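Local coordinates for protein heme oxygenase (Chlamydomonas reinhardtii, PDB 4RAJ) that probably catalyses the oxidative cleavage of heme to biliverdin, with release of carbon monoxide and iron, and is seen here without heme, at residues A[70-73]-A[74-77]; A[109-112]-A[113-117]; A[160-163]-A[164-168]. All coordinates share one frame; numbering follows the deposited sequence.

Contact 1 (A[70-73]-A[74-77]); sequences ALDE and ALKK
A74 N donates to A70 O at 3.0 Å, and the same bond from residue i+4 back to residue i recurs as L75 to L71 and K76 to D72, continuing through K77 N to E73 O, so that an alpha-helical ladder runs unbroken from segment 70-73 into segment 74-77. The rung from L75 N to L71 O is both the shortest, at 2.8 Å, and the straightest, with an N-H...O angle of 161°. On this regular backbone the side chains sort by face. L75 carries its CG beside its own backbone N (chi1 -72°), which swings that carbon to 3.4 Å from L71 O, while A74 CB rests against the same carbonyl oxygen. Here the segment shows the amphipathic logic of the all-helical heme oxygenase fold: L71, A74 and L75 meet V82 of helix 80-84, and A70 and L71 pack on L140 of helix 140-151. The other face is polar. E73 bends at chi2 and crosses the K76 chain at a slant, its OE2 4.1 Å from K76 CD; E73 OE2 and K76 NZ stay 4.6 Å apart, and any attraction between these opposite charges is probably modest, since both residues are exposed. K77 runs its alkyl chain past the E73 carbonyl, with CG 3.3 Å from E73 O, and delivers NZ to the backbone oxygen of G133. D72 OD1 passes L75 CD1 at 4.3 Å and is held outside the segments by a salt bridge to K90 and a hydrogen bond with Y94 OH.

Contact 2 (A[109-112]-A[113-117]); sequences ATWQ and AQLGT
Q114 folds back over T110 at the start of helix 111-114, a single short helical turn that T110 precedes at the N-cap position. Two bonds join the pair. Q114 N reaches T110 O at 3.0 Å, nearly along the C=O axis, and the amide NE2 approaches T110 OG1 at 3.1 Å in a weak, bent bond with an N-H...O angle of 124°. Between them Q114 CG sits only 3.0 Å from T110 O, so the stem of the side chain is pressed closely against the carbonyl before the amide turns its NE2 end to the hydroxyl. That hydroxyl is placed by chi1 of 60°, which sets OG1 between the backbone N and the carbonyl carbon of T110. An alanine in place of Q114 has neither the stem nor the amide, and would probably leave T110 OG1 without this weak bond and the T110 carbonyl without the carbon packed on it. Further along, the helical ladder slackens: L115 N divides its hydrogen between W111 O, at 3.0 Å, and Q112 O, at 3.3 Å, both weak bonds. At the edge of the indole, near its plane, L115 CD1 meets W111 CE3 at 4.1 Å, and one face of the ring has Q112 CB 4.0 Å above it, offset toward the rim. Outside the turn, helix 96-107 backs the arrangement, with W111 resting on K100, V103 and Q104 and Q114 on L107. The chain leaves helical geometry at G116, whose phi is positive and whose N bonds A113 O at 3.0 Å.

Contact 3 (A[160-163]-A[164-168]); sequences RWAR and KIFQL
L168 turns back onto R163 and A162, and this inward side is the close-packed part of the contact. Its CD1 lies over one face of the R163 guanidinium and 4.2 Å from A162 CB, the R163 and L168 side chains crossing at about a right angle. A162 is buried: its CB also meets F166 CD2, T174 and Y53 of helix 50-76 close on it, and F166 makes an edge-to-face pair with Y53. The arginine, with CG anti to its backbone N (chi1 178°), bends twice to bring NE to the backbone oxygen of P169 and NH1 to T174 OG1, which should fix the guanidinium's rotation. On the outer side W161 and K164 are exposed and have few neighbours within the segments: the indole runs alongside the lysine chain, CZ3 4.1 Å from K164 CD, though I165 CD1 comes to 3.7 Å from W161 CE3. The backbone explains the reversal. L168 N bonds R163 O at 3.1 Å, in the carbonyl plane on a lone pair, and Q167 N makes a weak bond to K164 O at 3.5 Å. With Q167 at positive phi, the two bonds form the Schellman motif that ends helix 155-165.

The three contacts sample one all-helical chain at different depths. Contact 1, partly buried at the C-terminal end of the long helix 50-76, keeps a regular ladder and separates a mainly apolar face from a charged one. Contacts 2 and 3 lie at the surface, each about 21 Å from the chain centre, and both run into a residue of positive phi. Contact 2 does so with weak, shared bonds, contact 3 with a full Schellman closure and a guanidinium tied into the following loop. Contacts 1 and 3 stand on opposite sides of the centre, about 35 Å apart between centres, yet helix 50-76 links them, since contact 3 packs on its K50 and Y53.

Contact 1 (A[70-73]-A[74-77])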
loop_
_atom_site.group_PDB
_atom_site.type_symbol
_atom_site.label_atom_id
_atom_site.label_comp_id
_atom_site.label_asym_id
_atom_site.label_seq_id
_atom_site.Cartn_x
_atom_site.Cartn_y
_atom_site.Cartn_z
ATOM N N ALA A 70 12.365 -1.392 -2.506
ATOM C CA ALA A 70 13.139 -0.246 -2.049
ATOM C C ALA A 70 13.524 -0.429 -0.580
ATOM O O ALA A 70 14.668 -0.171 -0.195
ATOM C CB ALA A 70 12.347 1.053 -2.241
ATOM N N LEU A 71 12.568 -0.869 0.231
ATOM C CA LEU A 71 12.833 -1.146 1.638
ATOM C C LEU A 71 13.867 -2.254 1.807
ATOM O O LEU A 71 14.757 -2.169 2.667
ATOM C CB LEU A 71 11.554 -1.548 2.372
ATOM C CG LEU A 71 10.498 -0.462 2.596
ATOM C CD1 LEU A 71 9.140 -1.104 2.903
ATOM C CD2 LEU A 71 10.922 0.475 3.716
ATOM N N ASP A 72 13.733 -3.309 1.007
ATOM C CA ASP A 72 14.659 -4.442 1.101
ATOM C C ASP A 72 16.076 -4.015 0.750
ATOM O O ASP A 72 17.046 -4.493 1.340
ATOM C CB ASP A 72 14.210 -5.586 0.191
ATOM C CG ASP A 72 13.033 -6.363 0.764
ATOM O OD1 ASP A 72 12.699 -6.179 1.958
ATOM O OD2 ASP A 72 12.449 -7.170 0.016
ATOM N N GLU A 73 16.178 -3.115 -0.222
ATOM C CA GLU A 73 17.450 -2.531 -0.619
ATOM C C GLU A 73 18.065 -1.712 0.513
ATOM O O GLU A 73 19.278 -1.769 0.739
ATOM C CB GLU A 73 17.269 -1.648 -1.853
ATOM C CG GLU A 73 18.565 -1.344 -2.577
ATOM C CD GLU A 73 19.192 -2.592 -3.163
ATOM O OE1 GLU A 73 18.877 -2.920 -4.328
ATOM O OE2 GLU A 73 19.991 -3.250 -2.459
ATOM N N ALA A 74 17.230 -0.939 1.208
ATOM C CA ALA A 74 17.699 -0.145 2.342
ATOM C C ALA A 74 18.150 -1.060 3.486
ATOM O O ALA A 74 19.182 -0.803 4.113
ATOM C CB ALA A 74 16.614 0.827 2.822
ATOM N N LEU A 75 17.393 -2.127 3.749
ATOM C CA LEU A 75 17.780 -3.082 4.786
ATOM C C LEU A 75 19.091 -3.773 4.442
ATOM O O LEU A 75 19.943 -3.989 5.307
ATOM C CB LEU A 75 16.694 -4.125 5.003
ATOM C CG LEU A 75 15.424 -3.656 5.702
ATOM C CD1 LEU A 75 14.383 -4.762 5.633
ATOM C CD2 LEU A 75 15.708 -3.263 7.152
ATOM N N LYS A 76 19.257 -4.118 3.174
ATOM C CA LYS A 76 20.494 -4.755 2.732
ATOM C C LYS A 76 21.705 -3.828 2.886
ATOM O O LYS A 76 22.780 -4.272 3.293
ATOM C CB LYS A 76 20.354 -5.216 1.288
ATOM C CG LYS A 76 21.517 -6.060 0.786
ATOM C CD LYS A 76 21.225 -6.631 -0.595
ATOM C CE LYS A 76 19.745 -6.959 -0.741
ATOM N NZ LYS A 76 19.438 -7.762 -1.963
ATOM N N LYS A 77 21.527 -2.546 2.564
ATOM C CA LYS A 77 22.575 -1.539 2.751
ATOM C C LYS A 77 22.818 -1.201 4.219
ATOM O O LYS A 77 23.719 -0.432 4.543
ATOM C CB LYS A 77 22.227 -0.241 2.011
ATOM C CG LYS A 77 22.285 -0.312 0.502
ATOM C CD LYS A 77 22.020 1.062 -0.123
ATOM C CE LYS A 77 20.860 1.790 0.562
ATOM N NZ LYS A 77 20.300 2.904 -0.266
#

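Contact 2 (A[109-112]-A[113-117])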
loop_
_atom_site.group_PDB
_atom_site.type_symbol
_atom_site.label_atom_id
_atom_site.label_comp_id
_atom_site.label_asym_id
_atom_site.label_seq_id
_atom_site.Cartn_x
_atom_site.Cartn_y
_atom_site.Cartn_z
ATOM N N ALA A 109 -3.407 -18.148 -16.095
ATOM C CA ALA A 109 -2.099 -18.304 -16.733
ATOM C C ALA A 109 -1.545 -17.019 -17.357
ATOM O O ALA A 109 -0.346 -16.741 -17.259
ATOM C CB ALA A 109 -2.172 -19.402 -17.791
ATOM N N THR A 110 -2.417 -16.236 -17.986
ATOM C CA THR A 110 -1.964 -15.039 -18.698
ATOM C C THR A 110 -2.179 -13.765 -17.896
ATOM O O THR A 110 -2.326 -12.687 -18.468
ATOM C CB THR A 110 -2.670 -14.913 -20.040
ATOM O OG1 THR A 110 -4.085 -14.824 -19.821
ATOM C CG2 THR A 110 -2.355 -16.143 -20.904
ATOM N N TRP A 111 -2.146 -13.877 -16.568
ATOM C CA TRP A 111 -2.343 -12.708 -15.708
ATOM C C TRP A 111 -1.461 -11.509 -16.086
ATOM O O TRP A 111 -1.924 -10.369 -16.077
ATOM C CB TRP A 111 -2.109 -13.071 -14.231
ATOM C CG TRP A 111 -0.716 -13.493 -13.851
ATOM C CD1 TRP A 111 -0.224 -14.763 -13.833
ATOM C CD2 TRP A 111 0.349 -12.646 -13.395
ATOM N NE1 TRP A 111 1.083 -14.764 -13.409
ATOM C CE2 TRP A 111 1.464 -13.477 -13.142
ATOM C CE3 TRP A 111 0.474 -11.269 -13.195
ATOM C CZ2 TRP A 111 2.683 -12.977 -12.692
ATOM C CZ3 TRP A 111 1.687 -10.774 -12.746
ATOM C CH2 TRP A 111 2.773 -11.626 -12.497
ATOM N N GLN A 112 -0.207 -11.758 -16.439
ATOM C CA GLN A 112 0.697 -10.644 -16.689
ATOM C C GLN A 112 0.271 -9.840 -17.912
ATOM O O GLN A 112 0.277 -8.607 -17.875
ATOM C CB GLN A 112 2.126 -11.148 -16.842
ATOM C CG GLN A 112 3.163 -10.062 -16.837
ATOM C CD GLN A 112 4.525 -10.617 -16.502
ATOM O OE1 GLN A 112 5.039 -11.484 -17.206
ATOM N NE2 GLN A 112 5.111 -10.136 -15.415
ATOM N N ALA A 113 -0.119 -10.529 -18.984
ATOM C CA ALA A 113 -0.695 -9.852 -20.143
ATOM C C ALA A 113 -1.995 -9.129 -19.813
ATOM O O ALA A 113 -2.226 -8.031 -20.317
ATOM C CB ALA A 113 -0.931 -10.831 -21.269
ATOM N N GLN A 114 -2.848 -9.731 -18.980
ATOM C CA GLN A 114 -4.135 -9.099 -18.684
ATOM C C GLN A 114 -3.965 -7.845 -17.837
ATOM O O GLN A 114 -4.874 -7.024 -17.770
ATOM C CB GLN A 114 -5.110 -10.044 -17.977
ATOM C CG GLN A 114 -5.052 -11.488 -18.407
ATOM C CD GLN A 114 -6.311 -12.288 -18.093
ATOM O OE1 GLN A 114 -6.956 -12.071 -17.073
ATOM N NE2 GLN A 114 -6.579 -13.308 -18.905
ATOM N N LEU A 115 -2.818 -7.686 -17.184
ATOM C CA LEU A 115 -2.567 -6.454 -16.440
ATOM C C LEU A 115 -2.304 -5.279 -17.384
ATOM O O LEU A 115 -2.338 -4.125 -16.960
ATOM C CB LEU A 115 -1.392 -6.619 -15.479
ATOM C CG LEU A 115 -1.615 -7.527 -14.269
ATOM C CD1 LEU A 115 -0.498 -7.321 -13.261
ATOM C CD2 LEU A 115 -2.976 -7.268 -13.636
ATOM N N GLY A 116 -2.034 -5.577 -18.651
ATOM C CA GLY A 116 -1.905 -4.545 -19.670
ATOM C C GLY A 116 -0.633 -3.725 -19.586
ATOM O O GLY A 116 0.437 -4.247 -19.315
ATOM N N THR A 117 -0.743 -2.424 -19.823
ATOM C CA THR A 117 0.420 -1.554 -19.686
ATOM C C THR A 117 0.295 -0.703 -18.433
ATOM O O THR A 117 -0.803 -0.301 -18.050
ATOM C CB THR A 117 0.595 -0.626 -20.911
ATOM O OG1 THR A 117 -0.548 0.231 -21.026
ATOM C CG2 THR A 117 0.731 -1.435 -22.175
#

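Contact 3 (A[160-163]-A[164-168])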
loop_
_atom_site.group_PDB
_atom_site.type_symbol
_atom_site.label_atom_id
_atom_site.label_comp_id
_atom_site.label_asym_id
_atom_site.label_seq_id
_atom_site.Cartn_x
_atom_site.Cartn_y
_atom_site.Cartn_z
ATOM N N ARG A 160 -13.881 -8.337 2.891
ATOM C CA ARG A 160 -15.200 -8.868 3.229
ATOM C C ARG A 160 -16.171 -8.810 2.047
ATOM O O ARG A 160 -16.955 -9.751 1.828
ATOM C CB ARG A 160 -15.785 -8.117 4.432
ATOM C CG ARG A 160 -15.390 -8.722 5.777
ATOM C CD ARG A 160 -15.684 -7.774 6.933
ATOM N NE ARG A 160 -14.484 -7.511 7.727
ATOM C CZ ARG A 160 -14.341 -6.492 8.571
ATOM N NH1 ARG A 160 -15.328 -5.619 8.736
ATOM N NH2 ARG A 160 -13.206 -6.341 9.246
ATOM N N TRP A 161 -16.136 -7.709 1.301
ATOM C CA TRP A 161 -16.974 -7.564 0.113
ATOM C C TRP A 161 -16.555 -8.528 -0.986
ATOM O O TRP A 161 -17.405 -9.162 -1.608
ATOM C CB TRP A 161 -16.935 -6.126 -0.423
ATOM C CG TRP A 161 -17.947 -5.227 0.197
ATOM C CD1 TRP A 161 -17.710 -4.153 1.002
ATOM C CD2 TRP A 161 -19.369 -5.326 0.069
ATOM N NE1 TRP A 161 -18.898 -3.578 1.385
ATOM C CE2 TRP A 161 -19.931 -4.279 0.823
ATOM C CE3 TRP A 161 -20.222 -6.209 -0.600
ATOM C CZ2 TRP A 161 -21.311 -4.083 0.919
ATOM C CZ3 TRP A 161 -21.591 -6.017 -0.499
ATOM C CH2 TRP A 161 -22.120 -4.960 0.253
ATOM N N ALA A 162 -15.255 -8.644 -1.230
ATOM C CA ALA A 162 -14.773 -9.597 -2.231
ATOM C C ALA A 162 -15.264 -11.009 -1.926
ATOM O O ALA A 162 -15.753 -11.719 -2.815
ATOM C CB ALA A 162 -13.241 -9.575 -2.307
ATOM N N ARG A 163 -15.144 -11.417 -0.663
ATOM C CA ARG A 163 -15.539 -12.769 -0.287
ATOM C C ARG A 163 -17.049 -12.972 -0.465
ATOM O O ARG A 163 -17.493 -14.030 -0.908
ATOM C CB ARG A 163 -15.117 -13.069 1.154
ATOM C CG ARG A 163 -15.534 -14.446 1.657
ATOM C CD ARG A 163 -14.491 -15.052 2.595
ATOM N NE ARG A 163 -13.280 -15.460 1.881
ATOM C CZ ARG A 163 -12.112 -14.837 1.954
ATOM N NH1 ARG A 163 -11.083 -15.294 1.244
ATOM N NH2 ARG A 163 -11.963 -13.762 2.726
ATOM N N LYS A 164 -17.826 -11.943 -0.153
ATOM C CA LYS A 164 -19.278 -12.025 -0.270
ATOM C C LYS A 164 -19.725 -12.084 -1.733
ATOM O O LYS A 164 -20.474 -12.970 -2.135
ATOM C CB LYS A 164 -19.936 -10.830 0.431
ATOM C CG LYS A 164 -21.459 -10.912 0.501
ATOM C CD LYS A 164 -22.043 -9.690 1.183
ATOM C CE LYS A 164 -23.444 -9.965 1.720
ATOM N NZ LYS A 164 -23.399 -10.746 2.992
ATOM N N ILE A 165 -19.257 -11.137 -2.529
ATOM C CA ILE A 165 -19.723 -11.006 -3.900
ATOM C C ILE A 165 -19.171 -12.101 -4.815
ATOM O O ILE A 165 -19.889 -12.617 -5.678
ATOM C CB ILE A 165 -19.366 -9.618 -4.456
ATOM C CG1 ILE A 165 -20.123 -8.545 -3.667
ATOM C CG2 ILE A 165 -19.699 -9.520 -5.939
ATOM C CD1 ILE A 165 -19.848 -7.131 -4.115
ATOM N N PHE A 166 -17.912 -12.474 -4.611
ATOM C CA PHE A 166 -17.283 -13.478 -5.462
ATOM C C PHE A 166 -17.451 -14.879 -4.907
ATOM O O PHE A 166 -16.940 -15.830 -5.488
ATOM C CB PHE A 166 -15.796 -13.188 -5.645
ATOM C CG PHE A 166 -15.512 -11.904 -6.376
ATOM C CD1 PHE A 166 -16.373 -11.438 -7.359
ATOM C CD2 PHE A 166 -14.380 -11.164 -6.074
ATOM C CE1 PHE A 166 -16.118 -10.258 -8.033
ATOM C CE2 PHE A 166 -14.115 -9.977 -6.743
ATOM C CZ PHE A 166 -14.989 -9.521 -7.723
ATOM N N GLN A 167 -18.139 -14.986 -3.773
ATOM C CA GLN A 167 -18.379 -16.266 -3.098
ATOM C C GLN A 167 -17.097 -17.062 -2.905
ATOM O O GLN A 167 -17.004 -18.230 -3.294
ATOM C CB GLN A 167 -19.398 -17.098 -3.880
ATOM C CG GLN A 167 -20.753 -16.451 -3.961
ATOM C CD GLN A 167 -21.730 -17.281 -4.762
ATOM O OE1 GLN A 167 -21.741 -18.511 -4.675
ATOM N NE2 GLN A 167 -22.552 -16.614 -5.557
ATOM N N LEU A 168 -16.109 -16.419 -2.299
ATOM C CA LEU A 168 -14.793 -17.023 -2.140
ATOM C C LEU A 168 -14.726 -18.015 -0.990
ATOM O O LEU A 168 -15.306 -17.773 0.068
ATOM C CB LEU A 168 -13.747 -15.932 -1.914
ATOM C CG LEU A 168 -13.613 -14.852 -2.982
ATOM C CD1 LEU A 168 -12.657 -13.766 -2.491
ATOM C CD2 LEU A 168 -13.129 -15.451 -4.298
#